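Long-range contacts in N-acetyl-beta-D glucosaminidase (Rhizomucor miehei CAU432, PDB 4ZM6), which probably removes N-acetylglucosamine as a family 3 glycoside hydrolase and, through a GCN5-related region that binds acetyl-CoA, acetylates glucosamine: residues 476-481 / 494-499; 482-487 / 526-531. All blocks are in the same frame, centred on the assembly; numbering follows the deposited sequence.

Interactions 1 and 2 lie about 11 Å apart, centre to centre, and their segments alternate along the chain: residues 482-487 follow directly on 476-481, while 526-531 come well after 494-499. Tyr-495 joins them. Its ring belongs to the strand pair of interaction 1, yet Tyr-495 OH lies 2.7 Å from Pro-483 O, a probable hydrogen bond into the loop of interaction 2, and Ile-527 packs on the same side chain. Neither contact includes a residue known to bind acetyl-CoA. In interaction 1 the side chain of Tyr-499 is about 10 Å from that of Arg-520, which binds acetyl-CoA; interaction 2 lies away from that site.

Interaction 1 (476-481 / 494-499); sequences VVAAVM and TYLVTY
The ring of Tyr-495 runs forward alongside the neighbouring strand, from Val-477 to Ala-479, with Val-477 CB at its edge in the ring plane and Ala-479 CB approaching obliquely near the phenol end. CG is anti to the backbone N (chi1 174°), and beyond it the CD1/CE1 edge faces the partner strand; CD1 lies 3.9 Å from Val-477 CG1, and CE1 is 3.8 Å from Ala-479 CB. The small methyl of Ala-479 suits a place close beside the end of the phenol, whose OH goes on to bond Pro-483 O. Val-375 and Thr-376 of strand 373-377 touch the Tyr-495 side chain. Tyr-499 leaves the pair with its side chain against helix 99-105, its OH hydrogen-bonded to Thr-373 OG1.

Strands 476-479 and 494-497 are parallel neighbours, their axes 4.8 Å apart at an angle of 19°, in the mixed six-stranded sheet that corresponds to the alpha/beta-sandwich domain of family 3 glycosidases. The ladder runs from Val-477 N to Thr-494 O, back from Leu-496 N to Val-477 O (3.0 Å), then from Ala-479 N to Leu-496 O and from Thr-498 N to Ala-479 O. Ala-478 directs its own backbone bonds to strand 447-452, as expected of an inner strand.

On the face shared by Ala-478 and Leu-496, the end of the leucine comes nearer the neighbouring strand, Leu-496 CD2 lying 3.8 Å from Ala-478 CB, with Val-476 CG2 slightly farther off. Beyond the strands, Val-480 and Thr-498 run side by side, pointing the same way; Thr-498 OG1 is 3.5 Å from Val-480 CB while bonding Glu-500 O. One water donates to Ala-479 O and Met-481 O (2.7 Å to the latter) and accepts from Tyr-499 N, so Ala-479 O receives two hydrogen bonds.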
loop_
_atom_site.group_PDB
_atom_site.type_symbol
_atom_site.label_atom_id
_atom_site.label_comp_id
_atom_site.label_asym_id
_atom_site.label_seq_id
_atom_site.Cartn_x
_atom_site.Cartn_y
_atom_site.Cartn_z
ATOM N N VAL A 476 -39.827 11.569 -11.013
ATOM C CA VAL A 476 -38.554 11.464 -10.296
ATOM C C VAL A 476 -38.681 10.289 -9.331
ATOM O O VAL A 476 -39.717 10.122 -8.686
ATOM C CB VAL A 476 -38.133 12.777 -9.564
ATOM C CG1 VAL A 476 -38.946 13.977 -10.036
ATOM C CG2 VAL A 476 -38.231 12.658 -8.049
ATOM N N VAL A 477 -37.632 9.474 -9.243
ATOM C CA VAL A 477 -37.626 8.303 -8.369
ATOM C C VAL A 477 -36.548 8.427 -7.290
ATOM O O VAL A 477 -35.364 8.560 -7.599
ATOM C CB VAL A 477 -37.392 7.018 -9.181
ATOM C CG1 VAL A 477 -37.403 5.795 -8.269
ATOM C CG2 VAL A 477 -38.439 6.894 -10.282
ATOM N N ALA A 478 -36.973 8.379 -6.028
ATOM C CA ALA A 478 -36.063 8.430 -4.886
ATOM C C ALA A 478 -36.046 7.088 -4.163
ATOM O O ALA A 478 -37.049 6.699 -3.557
ATOM C CB ALA A 478 -36.492 9.528 -3.926
ATOM N N ALA A 479 -34.911 6.387 -4.233
ATOM C CA ALA A 479 -34.706 5.134 -3.494
ATOM C C ALA A 479 -34.082 5.421 -2.129
ATOM O O ALA A 479 -33.013 6.027 -2.034
ATOM C CB ALA A 479 -33.828 4.187 -4.291
ATOM N N VAL A 480 -34.748 4.981 -1.069
ATOM C CA VAL A 480 -34.372 5.394 0.280
ATOM C C VAL A 480 -33.723 4.287 1.116
ATOM O O VAL A 480 -33.271 4.541 2.229
ATOM C CB VAL A 480 -35.576 6.007 1.029
ATOM C CG1 VAL A 480 -36.143 7.162 0.224
ATOM C CG2 VAL A 480 -36.663 4.974 1.304
ATOM N N MET A 481 -33.683 3.065 0.593
ATOM C CA MET A 481 -32.926 1.994 1.243
ATOM C C MET A 481 -31.627 1.750 0.459
ATOM O O MET A 481 -30.745 2.609 0.484
ATOM C CB MET A 481 -33.801 0.753 1.426
ATOM C CG MET A 481 -34.917 1.006 2.425
ATOM S SD MET A 481 -35.935 -0.425 2.828
ATOM C CE MET A 481 -34.878 -1.295 3.993
ATOM N N THR A 494 -34.599 10.230 -14.354
ATOM C CA THR A 494 -34.312 11.063 -13.188
ATOM C C THR A 494 -34.480 10.261 -11.888
ATOM O O THR A 494 -35.590 9.898 -11.500
ATOM C CB THR A 494 -35.108 12.398 -13.243
ATOM O OG1 THR A 494 -35.477 12.824 -11.926
ATOM C CG2 THR A 494 -36.351 12.263 -14.121
ATOM N N TYR A 495 -33.345 9.996 -11.240
ATOM C CA TYR A 495 -33.244 9.067 -10.116
ATOM C C TYR A 495 -32.220 9.583 -9.105
ATOM O O TYR A 495 -31.168 10.102 -9.489
ATOM C CB TYR A 495 -32.819 7.694 -10.647
ATOM C CG TYR A 495 -32.530 6.631 -9.601
ATOM C CD1 TYR A 495 -33.560 5.989 -8.925
ATOM C CD2 TYR A 495 -31.221 6.242 -9.319
ATOM C CE1 TYR A 495 -33.295 5.012 -7.978
ATOM C CE2 TYR A 495 -30.947 5.266 -8.378
ATOM C CZ TYR A 495 -31.988 4.656 -7.713
ATOM O OH TYR A 495 -31.721 3.682 -6.784
ATOM N N LEU A 496 -32.541 9.448 -7.820
ATOM C CA LEU A 496 -31.636 9.856 -6.738
ATOM C C LEU A 496 -31.679 8.842 -5.603
ATOM O O LEU A 496 -32.555 7.986 -5.564
ATOM C CB LEU A 496 -31.983 11.257 -6.211
ATOM C CG LEU A 496 -33.277 11.433 -5.399
ATOM C CD1 LEU A 496 -33.127 12.557 -4.383
ATOM C CD2 LEU A 496 -34.476 11.687 -6.300
ATOM N N VAL A 497 -30.732 8.947 -4.679
ATOM C CA VAL A 497 -30.607 7.979 -3.593
ATOM C C VAL A 497 -30.291 8.687 -2.276
ATOM O O VAL A 497 -29.566 9.684 -2.258
ATOM C CB VAL A 497 -29.535 6.912 -3.910
ATOM C CG1 VAL A 497 -29.978 6.057 -5.089
ATOM C CG2 VAL A 497 -28.177 7.549 -4.197
ATOM N N THR A 498 -30.865 8.181 -1.186
ATOM C CA THR A 498 -30.714 8.795 0.129
ATOM C C THR A 498 -29.954 7.904 1.097
ATOM O O THR A 498 -29.630 8.336 2.201
ATOM C CB THR A 498 -32.084 9.143 0.750
ATOM O OG1 THR A 498 -32.699 7.968 1.293
ATOM C CG2 THR A 498 -33.008 9.773 -0.297
ATOM N N TYR A 499 -29.704 6.655 0.698
ATOM C CA TYR A 499 -28.929 5.697 1.494
ATOM C C TYR A 499 -29.546 5.323 2.855
ATOM O O TYR A 499 -28.957 4.531 3.596
ATOM C CB TYR A 499 -27.487 6.202 1.699
ATOM C CG TYR A 499 -26.787 6.632 0.426
ATOM C CD1 TYR A 499 -26.305 5.687 -0.477
ATOM C CD2 TYR A 499 -26.604 7.977 0.124
ATOM C CE1 TYR A 499 -25.664 6.069 -1.644
ATOM C CE2 TYR A 499 -25.967 8.370 -1.043
ATOM C CZ TYR A 499 -25.497 7.410 -1.923
ATOM O OH TYR A 499 -24.855 7.790 -3.082
HETATM O O HOH W 1 -30.514 4.573 -1.316
#

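Interaction 2 (482-487 / 526-531); sequences NPYDQM and SIPNVD
Ile-527 presses its two branches onto the backbone of 482-487, and with Pro-528, Asn-529 and Val-530 it forms a type II beta turn set against the 3-10 segment 485-487. CG2, anti to the backbone N, lies 3.8 Å from Met-487 N and equally far from Tyr-484 O. Those two backbone atoms are hydrogen-bonded to each other (2.8 Å), so the methyl covers a polar pair that is already satisfied. The other branch carries CD1 to Pro-483 O. A branched aliphatic residue suits this place because it can fill two spots on an uneven backbone surface.

Met-487 provides the largest share of the contact. Its flexible chain, bent at chi3 (-70°), brings CE within 3.7 Å of Pro-528 CG, while CB rests against Pro-528 O. Gln-486 and Val-530 cross at about a right angle, the aliphatic CG of the glutamine 3.7 Å from Val-530 CG2. Tyr-484 meets the second segment edge-on: Ser-526 O lies in the ring plane, 3.4 Å from CE1.

The turn sets the places of Ile-527, Pro-528 and Val-530. Proline fits its second position, where phi is -60°, and Asn-529 takes the third with phi at +66°, a left-handed conformation that asparagine tolerates well; the closing bond from Val-530 N to Ile-527 O is weak. Farther out, Val-375 of strand 373-377 backs both Ile-527 and Gln-486, and Tyr-484 OH bonds Asn-138 ND2 in the TIM-barrel region. Asp-485 ties the 3-10 segment to the end of strand 447-452 and the loop after it: OD2 accepts from Ala-455 N and also hydrogen-bonds Thr-452 OG1.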
loop_
_atom_site.group_PDB
_atom_site.type_symbol
_atom_site.label_atom_id
_atom_site.label_comp_id
_atom_site.label_asym_id
_atom_site.label_seq_id
_atom_site.Cartn_x
_atom_site.Cartn_y
_atom_site.Cartn_z
ATOM N N ASN A 482 -31.493 0.628 -0.238
ATOM C CA ASN A 482 -30.309 0.425 -1.065
ATOM C C ASN A 482 -30.384 1.277 -2.328
ATOM O O ASN A 482 -31.460 1.449 -2.893
ATOM C CB ASN A 482 -30.146 -1.046 -1.450
ATOM C CG ASN A 482 -29.890 -1.940 -0.253
ATOM O OD1 ASN A 482 -29.501 -1.477 0.822
ATOM N ND2 ASN A 482 -30.103 -3.238 -0.436
ATOM N N PRO A 483 -29.235 1.804 -2.786
ATOM C CA PRO A 483 -29.195 2.658 -3.978
ATOM C C PRO A 483 -29.250 1.926 -5.322
ATOM O O PRO A 483 -29.273 2.576 -6.371
ATOM C CB PRO A 483 -27.849 3.369 -3.836
ATOM C CG PRO A 483 -26.997 2.377 -3.134
ATOM C CD PRO A 483 -27.914 1.727 -2.135
ATOM N N TYR A 484 -29.287 0.596 -5.297
ATOM C CA TYR A 484 -29.198 -0.198 -6.528
ATOM C C TYR A 484 -30.509 -0.255 -7.337
ATOM O O TYR A 484 -30.503 -0.685 -8.490
ATOM C CB TYR A 484 -28.749 -1.630 -6.210
ATOM C CG TYR A 484 -27.459 -1.763 -5.405
ATOM C CD1 TYR A 484 -26.213 -1.550 -5.994
ATOM C CD2 TYR A 484 -27.493 -2.147 -4.067
ATOM C CE1 TYR A 484 -25.043 -1.689 -5.266
ATOM C CE2 TYR A 484 -26.332 -2.291 -3.330
ATOM C CZ TYR A 484 -25.106 -2.062 -3.932
ATOM O OH TYR A 484 -23.949 -2.211 -3.187
ATOM N N ASP A 485 -31.615 0.198 -6.747
ATOM C CA ASP A 485 -32.952 -0.017 -7.317
ATOM C C ASP A 485 -33.087 0.312 -8.812
ATOM O O ASP A 485 -33.856 -0.353 -9.514
ATOM C CB ASP A 485 -34.008 0.764 -6.519
ATOM C CG ASP A 485 -34.209 0.220 -5.110
ATOM O OD1 ASP A 485 -33.609 -0.820 -4.769
ATOM O OD2 ASP A 485 -34.973 0.831 -4.333
ATOM N N GLN A 486 -32.351 1.316 -9.301
ATOM C CA GLN A 486 -32.468 1.731 -10.705
ATOM C C GLN A 486 -31.975 0.671 -11.679
ATOM O O GLN A 486 -32.307 0.719 -12.866
ATOM C CB GLN A 486 -31.749 3.057 -10.975
ATOM C CG GLN A 486 -31.881 3.524 -12.422
ATOM C CD GLN A 486 -31.435 4.954 -12.655
ATOM O OE1 GLN A 486 -32.102 5.704 -13.364
ATOM N NE2 GLN A 486 -30.300 5.334 -12.080
ATOM N N MET A 487 -31.197 -0.290 -11.187
ATOM C CA MET A 487 -30.807 -1.433 -12.009
ATOM C C MET A 487 -32.031 -2.137 -12.611
ATOM O O MET A 487 -31.938 -2.719 -13.691
ATOM C CB MET A 487 -29.964 -2.421 -11.194
ATOM C CG MET A 487 -30.759 -3.252 -10.200
ATOM S SD MET A 487 -29.703 -4.103 -9.023
ATOM C CE MET A 487 -28.919 -5.318 -10.084
ATOM N N SER A 526 -21.467 0.749 -7.396
ATOM C CA SER A 526 -21.792 0.658 -8.821
ATOM C C SER A 526 -23.230 0.194 -8.947
ATOM O O SER A 526 -23.642 -0.743 -8.259
ATOM C CB SER A 526 -20.875 -0.329 -9.549
ATOM O OG SER A 526 -19.859 0.347 -10.269
ATOM N N ILE A 527 -23.994 0.851 -9.813
ATOM C CA ILE A 527 -25.335 0.388 -10.124
ATOM C C ILE A 527 -25.253 -0.339 -11.456
ATOM O O ILE A 527 -24.889 0.268 -12.455
ATOM C CB ILE A 527 -26.343 1.542 -10.187
ATOM C CG1 ILE A 527 -26.384 2.258 -8.833
ATOM C CG2 ILE A 527 -27.729 1.016 -10.537
ATOM C CD1 ILE A 527 -27.235 3.508 -8.820
ATOM N N PRO A 528 -25.557 -1.651 -11.469
ATOM C CA PRO A 528 -25.542 -2.392 -12.731
ATOM C C PRO A 528 -26.534 -1.831 -13.741
ATOM O O PRO A 528 -27.585 -1.323 -13.354
ATOM C CB PRO A 528 -25.962 -3.805 -12.314
ATOM C CG PRO A 528 -25.612 -3.904 -10.873
ATOM C CD PRO A 528 -25.844 -2.534 -10.321
ATOM N N ASN A 529 -26.179 -1.909 -15.022
ATOM C CA ASN A 529 -27.024 -1.421 -16.123
ATOM C C ASN A 529 -27.232 0.098 -16.160
ATOM O O ASN A 529 -27.990 0.591 -16.995
ATOM C CB ASN A 529 -28.386 -2.132 -16.123
ATOM C CG ASN A 529 -28.258 -3.645 -16.030
ATOM O OD1 ASN A 529 -28.865 -4.288 -15.159
ATOM N ND2 ASN A 529 -27.457 -4.220 -16.927
ATOM N N VAL A 530 -26.559 0.831 -15.271
ATOM C CA VAL A 530 -26.608 2.292 -15.252
ATOM C C VAL A 530 -25.177 2.833 -15.252
ATOM O O VAL A 530 -24.543 2.936 -14.198
ATOM C CB VAL A 530 -27.351 2.827 -14.011
ATOM C CG1 VAL A 530 -27.487 4.341 -14.089
ATOM C CG2 VAL A 530 -28.715 2.170 -13.872
ATOM N N ASP A 531 -24.680 3.175 -16.439
ATOM C CA ASP A 531 -23.277 3.564 -16.630
ATOM C C ASP A 531 -23.065 5.064 -16.847
ATOM O O ASP A 531 -21.929 5.539 -16.796
ATOM C CB ASP A 531 -22.682 2.779 -17.802
ATOM C CG ASP A 531 -22.555 1.297 -17.499
ATOM O OD1 ASP A 531 -21.707 0.938 -16.652
ATOM O OD2 ASP A 531 -23.304 0.494 -18.100
#